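Local coordinates for extracellular fatty acid-binding protein (PDB 3SAO) that binds bacterial ferric siderophores and long-chain fatty acids, and may act in antibacterial defence by sequestering siderophores and sensing lysophosphatidic acid, at residues A[83-88]-A[96-101]; A[109-114]-A[126-131]. All blocks are in the same frame, centred on the assembly; numbering follows the deposited sequence.

Interaction 1: A[83-88]-A[96-101]; sequences TVEVLD and VIFATR. With NKN ((2R)-2-hydroxy-3-(phosphonooxy)propyl tetradecanoate), chain C.
Strands 83-88 and 96-101 pair antiparallel. Side chains alternate between the two faces of the sheet along Thr83-Val86 and Ile97-Thr100, until a bulge at Leu87-Asp88 interrupts the pattern. Thr83 with Thr100 and Glu85 with Phe98 are hydrogen-bonded pairs. Val84 with Ala99 and Val86 with Ile97 are non-hydrogen-bonded pairs. The bond from Thr83 N to Thr100 O (2.8 Å) is nearly straight, at 173°. At the bulge Leu87 N donates to Val96 O, and Val96 N donates to Asp88 O at 2.7 Å.

Glu85 can be followed outward on the face it shares with Phe98. Its CB and CG both lie 3.9 Å from Phe98 O. CG stands anti to the carbonyl carbon (chi1 -46°), and the extended chain runs alongside the phenylalanine. OE1 reaches the ring edge, 3.6 Å from Phe98 CD2, with carboxylate and ring planes 85° apart. A water lies between Glu85 OE1, Phe98 O and Thr100 OG1, with more acceptors in reach than it has protons. Thr100 OG1 is also hydrogen-bonded to His109 on strand 106-115. Leu87 CD1 packs on Phe98 CB, and Arg135 makes a cation-pi contact with the ring.

On the other face Val84, Ile97 and Ala99 line the ligand pocket, and Val86 faces the same way. Ile97 CD1 meets Val86 CG2. Ile97 CD1 also lies 3.7 Å from ester oxygen OAJ of the bound lysophosphatidic acid. Val84 CG1 and Ala99 CB lie beside its phosphate; Lys82 NZ is hydrogen-bonded to the ligand. This is a beta hairpin of the lipocalin barrel, with a classic beta bulge (Leu87 and Asp88 opposite Val96) near its turn.

Interaction 2: A[109-114]-A[126-131]; sequences HMMRLY and AIFRKL. With NKN ((2R)-2-hydroxy-3-(phosphonooxy)propyl tetradecanoate), chain C.
Phe128, Met111 and Leu113 carry this contact between strand 109-114 and helix 126-131. The segments run nearly antiparallel, with axes 9.4 Å apart. Phe128 has the largest share of the buried surface. Its CG is anti to the backbone N (chi1 -178°), and the ring extends from the helix to the strand. CE1 arrives at the backbone, 3.6 Å from Arg112 C, with Leu113 N close by. CZ lies close to Met111 O.

Leu113 CB sits over one face of this ring, 4.0 Å from its centroid and 23° off the normal. This is a CH-pi contact, displaced toward CD1. The leucine and the phenylalanine cross obliquely, and Leu113 CD2 comes near Phe128 CB.

Met111 touches the ring twice. Its CB packs on Phe128 CE1 at 3.8 Å. The chain then bends at chi3 (54°), which brings the methyl CE back to the helix, near Phe128 CD1 and 4.0 Å from Leu131 CB. The contact is apolar and buried.

Arg112 points away from the helix, into the barrel. Its NH1 donates a clearly bent bond to phosphate oxygen OAB of the bound lysophosphatidic acid at 2.9 Å. Tyr114 OH donates a very short bond, 2.4 Å, to phosphate oxygen OAD. One face of the Tyr114 ring meets ester oxygen OAJ, which lies over its centre.

Strand 109-114 is thus helix-packed on one side and ligand-binding on the other. Strand 94-103 flanks it through Val96 and Phe98, and strand 10-18 through Val15. Helix 122-133 lies against the outside of the barrel, and its Leu131 also reaches Leu87 of strand 82-89.

How the interactions relate
Interaction 1 joins two strands of the barrel by backbone hydrogen bonds, while interaction 2 sets a helix against the barrel by side-chain packing. Interaction 1 is partly buried and has a mixed outer face, where a water-bound carboxylate lies beside Phe98 and Leu87; interaction 2 is a buried apolar contact. Strands 94-103 and 106-115 are sheet neighbours, and the two contacts probably share the hydrogen bonds Ala99 N to Met110 O and Arg112 N to Ile97 O. Phe98 also packs on Met111. The ligand touches both: interaction 1 gives mostly apolar wall, interaction 2 the phosphate donors Arg112 and Tyr114. Ile127 meets Asp88, so the helix also reaches the bulged end of the hairpin.

Interaction 1: A[83-88]-A[96-101]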
loop_
_atom_site.group_PDB
_atom_site.type_symbol
_atom_site.label_atom_id
_atom_site.label_comp_id
_atom_site.label_asym_id
_atom_site.label_seq_id
_atom_site.Cartn_x
_atom_site.Cartn_y
_atom_site.Cartn_z
ATOM N N THR A 83 2.358 2.771 -11.491
ATOM C CA THR A 83 2.083 4.187 -11.279
ATOM C C THR A 83 1.286 4.276 -9.989
ATOM O O THR A 83 0.382 3.459 -9.790
ATOM C CB THR A 83 1.279 4.746 -12.459
ATOM O OG1 THR A 83 2.048 4.581 -13.666
ATOM C CG2 THR A 83 0.908 6.235 -12.240
ATOM N N VAL A 84 1.632 5.222 -9.108
ATOM C CA VAL A 84 0.882 5.445 -7.881
ATOM C C VAL A 84 0.493 6.901 -7.711
ATOM O O VAL A 84 1.277 7.791 -7.989
ATOM C CB VAL A 84 1.660 4.981 -6.633
ATOM C CG1 VAL A 84 1.863 3.494 -6.670
ATOM C CG2 VAL A 84 3.010 5.672 -6.553
ATOM N N GLU A 85 -0.763 7.118 -7.340
ATOM C CA GLU A 85 -1.319 8.459 -7.128
ATOM C C GLU A 85 -1.779 8.562 -5.695
ATOM O O GLU A 85 -2.537 7.713 -5.204
ATOM C CB GLU A 85 -2.533 8.698 -8.024
ATOM C CG GLU A 85 -2.336 8.273 -9.450
ATOM C CD GLU A 85 -3.621 8.299 -10.239
ATOM O OE1 GLU A 85 -3.841 7.311 -10.981
ATOM O OE2 GLU A 85 -4.399 9.289 -10.106
ATOM N N VAL A 86 -1.440 9.675 -5.068
ATOM C CA VAL A 86 -1.891 9.963 -3.733
ATOM C C VAL A 86 -3.210 10.700 -3.918
ATOM O O VAL A 86 -3.261 11.797 -4.494
ATOM C CB VAL A 86 -0.886 10.840 -2.943
ATOM C CG1 VAL A 86 -1.375 11.036 -1.516
ATOM C CG2 VAL A 86 0.520 10.226 -2.942
ATOM N N LEU A 87 -4.287 10.087 -3.465
ATOM C CA LEU A 87 -5.621 10.682 -3.618
ATOM C C LEU A 87 -6.000 11.578 -2.443
ATOM O O LEU A 87 -6.797 12.540 -2.575
ATOM C CB LEU A 87 -6.659 9.578 -3.762
ATOM C CG LEU A 87 -6.538 8.589 -4.937
ATOM C CD1 LEU A 87 -7.805 7.714 -5.065
ATOM C CD2 LEU A 87 -6.228 9.296 -6.232
ATOM N N ASP A 88 -5.438 11.251 -1.289
ATOM C CA ASP A 88 -5.715 11.960 -0.052
ATOM C C ASP A 88 -4.706 11.545 0.975
ATOM O O ASP A 88 -4.366 10.356 1.058
ATOM C CB ASP A 88 -7.106 11.670 0.490
ATOM C CG ASP A 88 -7.538 12.714 1.536
ATOM O OD1 ASP A 88 -7.357 13.894 1.245
ATOM O OD2 ASP A 88 -7.955 12.363 2.664
ATOM N N VAL A 96 -4.382 7.628 1.195
ATOM C CA VAL A 96 -5.116 6.833 0.217
ATOM C C VAL A 96 -4.392 6.882 -1.129
ATOM O O VAL A 96 -4.188 7.942 -1.703
ATOM C CB VAL A 96 -6.560 7.306 0.047
ATOM C CG1 VAL A 96 -7.309 6.390 -0.960
ATOM C CG2 VAL A 96 -7.255 7.330 1.382
ATOM N N ILE A 97 -3.987 5.711 -1.607
ATOM C CA ILE A 97 -3.114 5.577 -2.770
ATOM C C ILE A 97 -3.858 4.793 -3.819
ATOM O O ILE A 97 -4.456 3.742 -3.534
ATOM C CB ILE A 97 -1.818 4.760 -2.445
ATOM C CG1 ILE A 97 -1.062 5.391 -1.297
ATOM C CG2 ILE A 97 -0.916 4.632 -3.698
ATOM C CD1 ILE A 97 -0.664 6.771 -1.548
ATOM N N PHE A 98 -3.815 5.261 -5.044
ATOM C CA PHE A 98 -4.406 4.480 -6.111
ATOM C C PHE A 98 -3.261 4.034 -7.025
ATOM O O PHE A 98 -2.509 4.871 -7.516
ATOM C CB PHE A 98 -5.425 5.305 -6.871
ATOM C CG PHE A 98 -6.101 4.559 -7.976
ATOM C CD1 PHE A 98 -7.123 3.653 -7.698
ATOM C CD2 PHE A 98 -5.731 4.746 -9.287
ATOM C CE1 PHE A 98 -7.754 2.942 -8.721
ATOM C CE2 PHE A 98 -6.376 4.049 -10.304
ATOM C CZ PHE A 98 -7.374 3.136 -10.007
ATOM N N ALA A 99 -3.166 2.729 -7.244
ATOM C CA ALA A 99 -2.087 2.109 -8.009
ATOM C C ALA A 99 -2.578 1.517 -9.313
ATOM O O ALA A 99 -3.612 0.866 -9.352
ATOM C CB ALA A 99 -1.432 1.026 -7.183
ATOM N N THR A 100 -1.806 1.739 -10.373
ATOM C CA THR A 100 -2.067 1.154 -11.676
ATOM C C THR A 100 -0.815 0.468 -12.194
ATOM O O THR A 100 0.245 1.119 -12.308
ATOM C CB THR A 100 -2.453 2.261 -12.665
ATOM O OG1 THR A 100 -3.629 2.931 -12.182
ATOM C CG2 THR A 100 -2.704 1.688 -14.056
ATOM N N ARG A 101 -0.928 -0.827 -12.491
ATOM C CA ARG A 101 0.184 -1.654 -12.910
ATOM C C ARG A 101 -0.095 -2.335 -14.240
ATOM O O ARG A 101 -1.213 -2.790 -14.496
ATOM C CB ARG A 101 0.439 -2.733 -11.858
ATOM C CG ARG A 101 1.773 -3.384 -11.917
ATOM C CD ARG A 101 1.898 -4.452 -10.832
HETATM O OAA NKN C . 2.742 0.712 -4.373
HETATM O OAB NKN C . 0.464 1.189 -3.901
HETATM P PAC NKN C . 1.835 1.208 -3.287
HETATM O OAD NKN C . 1.967 0.518 -1.952
HETATM O OAE NKN C . 2.333 6.842 2.223
HETATM O OAF NKN C . 2.200 2.740 -3.004
HETATM C CAG NKN C . 3.384 3.235 -2.367
HETATM C CAH NKN C . 3.221 4.704 -1.986
HETATM C CAI NKN C . 3.564 5.092 -0.538
HETATM O OAJ NKN C . 2.574 5.984 0.020
HETATM C CAK NKN C . 2.775 6.981 1.081
HETATM C CAL NKN C . 3.476 8.273 0.753
HETATM C CAM NKN C . 2.524 9.431 1.018
HETATM C CAN NKN C . 3.011 10.735 0.398
HETATM C CAO NKN C . 4.241 10.530 -0.486
HETATM O OAY NKN C . 4.102 5.434 -2.845
HETATM O O HOH W 1 -2.389 5.025 -10.588
#

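Interaction 2: A[109-114]-A[126-131]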
loop_
_atom_site.group_PDB
_atom_site.type_symbol
_atom_site.label_atom_id
_atom_site.label_comp_id
_atom_site.label_asym_id
_atom_site.label_seq_id
_atom_site.Cartn_x
_atom_site.Cartn_y
_atom_site.Cartn_z
ATOM N N HIS A 109 -5.566 -2.421 -11.345
ATOM C CA HIS A 109 -5.713 -1.289 -10.471
ATOM C C HIS A 109 -5.989 -1.799 -9.074
ATOM O O HIS A 109 -6.618 -2.850 -8.896
ATOM C CB HIS A 109 -6.856 -0.342 -10.904
ATOM C CG HIS A 109 -6.748 0.157 -12.317
ATOM N ND1 HIS A 109 -5.930 1.210 -12.675
ATOM C CD2 HIS A 109 -7.413 -0.202 -13.442
ATOM C CE1 HIS A 109 -6.073 1.452 -13.970
ATOM N NE2 HIS A 109 -6.979 0.621 -14.455
ATOM N N MET A 110 -5.497 -1.061 -8.092
ATOM C CA MET A 110 -5.845 -1.318 -6.695
ATOM C C MET A 110 -5.751 -0.034 -5.903
ATOM O O MET A 110 -4.895 0.794 -6.148
ATOM C CB MET A 110 -4.920 -2.370 -6.090
ATOM C CG MET A 110 -5.373 -2.835 -4.700
ATOM S SD MET A 110 -4.410 -4.223 -4.132
ATOM C CE MET A 110 -5.004 -5.546 -5.204
ATOM N N MET A 111 -6.654 0.140 -4.961
ATOM C CA MET A 111 -6.555 1.186 -3.990
ATOM C C MET A 111 -6.016 0.604 -2.716
ATOM O O MET A 111 -6.435 -0.494 -2.301
ATOM C CB MET A 111 -7.921 1.789 -3.735
ATOM C CG MET A 111 -8.415 2.570 -4.889
ATOM S SD MET A 111 -9.953 3.447 -4.528
ATOM C CE MET A 111 -9.595 4.410 -3.060
ATOM N N ARG A 112 -5.153 1.360 -2.057
ATOM C CA ARG A 112 -4.605 0.964 -0.767
ATOM C C ARG A 112 -4.736 2.081 0.304
ATOM O O ARG A 112 -4.638 3.251 0.015
ATOM C CB ARG A 112 -3.142 0.572 -0.922
ATOM C CG ARG A 112 -2.864 -0.510 -1.915
ATOM C CD ARG A 112 -1.393 -0.882 -1.909
ATOM N NE ARG A 112 -1.213 -2.157 -2.586
ATOM C CZ ARG A 112 -1.060 -2.304 -3.896
ATOM N NH1 ARG A 112 -0.996 -1.244 -4.686
ATOM N NH2 ARG A 112 -0.981 -3.520 -4.413
ATOM N N LEU A 113 -5.002 1.707 1.547
ATOM C CA LEU A 113 -4.990 2.667 2.652
ATOM C C LEU A 113 -3.762 2.405 3.519
ATOM O O LEU A 113 -3.644 1.338 4.138
ATOM C CB LEU A 113 -6.261 2.534 3.500
ATOM C CG LEU A 113 -6.401 3.373 4.758
ATOM C CD1 LEU A 113 -6.291 4.900 4.466
ATOM C CD2 LEU A 113 -7.749 3.005 5.446
ATOM N N TYR A 114 -2.861 3.375 3.551
ATOM C CA TYR A 114 -1.741 3.420 4.472
ATOM C C TYR A 114 -2.179 4.058 5.802
ATOM O O TYR A 114 -2.854 5.086 5.808
ATOM C CB TYR A 114 -0.585 4.223 3.858
ATOM C CG TYR A 114 0.245 3.455 2.860
ATOM C CD1 TYR A 114 1.585 3.154 3.127
ATOM C CD2 TYR A 114 -0.275 3.052 1.651
ATOM C CE1 TYR A 114 2.357 2.435 2.234
ATOM C CE2 TYR A 114 0.516 2.309 0.732
ATOM C CZ TYR A 114 1.821 2.013 1.051
ATOM O OH TYR A 114 2.611 1.277 0.216
ATOM N N ALA A 126 -13.193 6.112 6.540
ATOM C CA ALA A 126 -14.311 6.781 5.873
ATOM C C ALA A 126 -13.908 7.446 4.549
ATOM O O ALA A 126 -14.636 7.314 3.542
ATOM C CB ALA A 126 -14.967 7.785 6.810
ATOM N N ILE A 127 -12.739 8.093 4.514
ATOM C CA ILE A 127 -12.267 8.742 3.275
ATOM C C ILE A 127 -11.915 7.692 2.229
ATOM O O ILE A 127 -12.190 7.873 1.036
ATOM C CB ILE A 127 -11.051 9.713 3.491
ATOM C CG1 ILE A 127 -10.486 10.208 2.160
ATOM C CG2 ILE A 127 -9.903 9.079 4.228
ATOM C CD1 ILE A 127 -11.479 10.913 1.320
ATOM N N PHE A 128 -11.263 6.624 2.669
ATOM C CA PHE A 128 -10.927 5.509 1.767
ATOM C C PHE A 128 -12.189 4.932 1.104
ATOM O O PHE A 128 -12.239 4.772 -0.134
ATOM C CB PHE A 128 -10.197 4.427 2.532
ATOM C CG PHE A 128 -9.779 3.262 1.691
ATOM C CD1 PHE A 128 -8.703 3.361 0.804
ATOM C CD2 PHE A 128 -10.403 2.053 1.836
ATOM C CE1 PHE A 128 -8.326 2.252 0.020
ATOM C CE2 PHE A 128 -10.039 0.962 1.060
ATOM C CZ PHE A 128 -8.993 1.068 0.163
ATOM N N ARG A 129 -13.189 4.606 1.930
ATOM C CA ARG A 129 -14.445 4.017 1.424
ATOM C C ARG A 129 -15.184 4.975 0.468
ATOM O O ARG A 129 -15.637 4.558 -0.603
ATOM C CB ARG A 129 -15.351 3.549 2.569
ATOM C CG ARG A 129 -14.877 2.281 3.293
ATOM C CD ARG A 129 -15.939 1.715 4.225
ATOM N NE ARG A 129 -15.494 0.458 4.824
ATOM C CZ ARG A 129 -15.530 -0.731 4.219
ATOM N NH1 ARG A 129 -16.033 -0.870 3.002
ATOM N NH2 ARG A 129 -15.078 -1.800 4.855
ATOM N N LYS A 130 -15.224 6.256 0.818
ATOM C CA LYS A 130 -15.718 7.303 -0.079
ATOM C C LYS A 130 -15.033 7.343 -1.432
ATOM O O LYS A 130 -15.683 7.352 -2.472
ATOM C CB LYS A 130 -15.567 8.680 0.554
ATOM C CG LYS A 130 -16.188 9.791 -0.261
ATOM C CD LYS A 130 -16.172 11.125 0.461
ATOM C CE LYS A 130 -14.765 11.682 0.560
ATOM N NZ LYS A 130 -14.765 13.078 1.075
ATOM N N LEU A 131 -13.714 7.438 -1.432
ATOM C CA LEU A 131 -13.003 7.480 -2.694
ATOM C C LEU A 131 -13.080 6.161 -3.479
ATOM O O LEU A 131 -13.111 6.202 -4.709
ATOM C CB LEU A 131 -11.559 7.879 -2.466
ATOM C CG LEU A 131 -11.390 9.306 -1.932
ATOM C CD1 LEU A 131 -9.916 9.575 -1.622
ATOM C CD2 LEU A 131 -11.969 10.356 -2.897
HETATM O OAA NKN C . 2.742 0.712 -4.373
HETATM O OAB NKN C . 0.464 1.189 -3.901
HETATM P PAC NKN C . 1.835 1.208 -3.287
HETATM O OAD NKN C . 1.967 0.518 -1.952
HETATM O OAE NKN C . 2.333 6.842 2.223
HETATM O OAF NKN C . 2.200 2.740 -3.004
HETATM C CAG NKN C . 3.384 3.235 -2.367
HETATM C CAH NKN C . 3.221 4.704 -1.986
HETATM C CAI NKN C . 3.564 5.092 -0.538
HETATM O OAJ NKN C . 2.574 5.984 0.020
HETATM C CAK NKN C . 2.775 6.981 1.081
HETATM C CAL NKN C . 3.476 8.273 0.753
HETATM C CAM NKN C . 2.524 9.431 1.018
HETATM C CAN NKN C . 3.011 10.735 0.398
HETATM C CAO NKN C . 4.241 10.530 -0.486
HETATM O OAY NKN C . 4.102 5.434 -2.845
#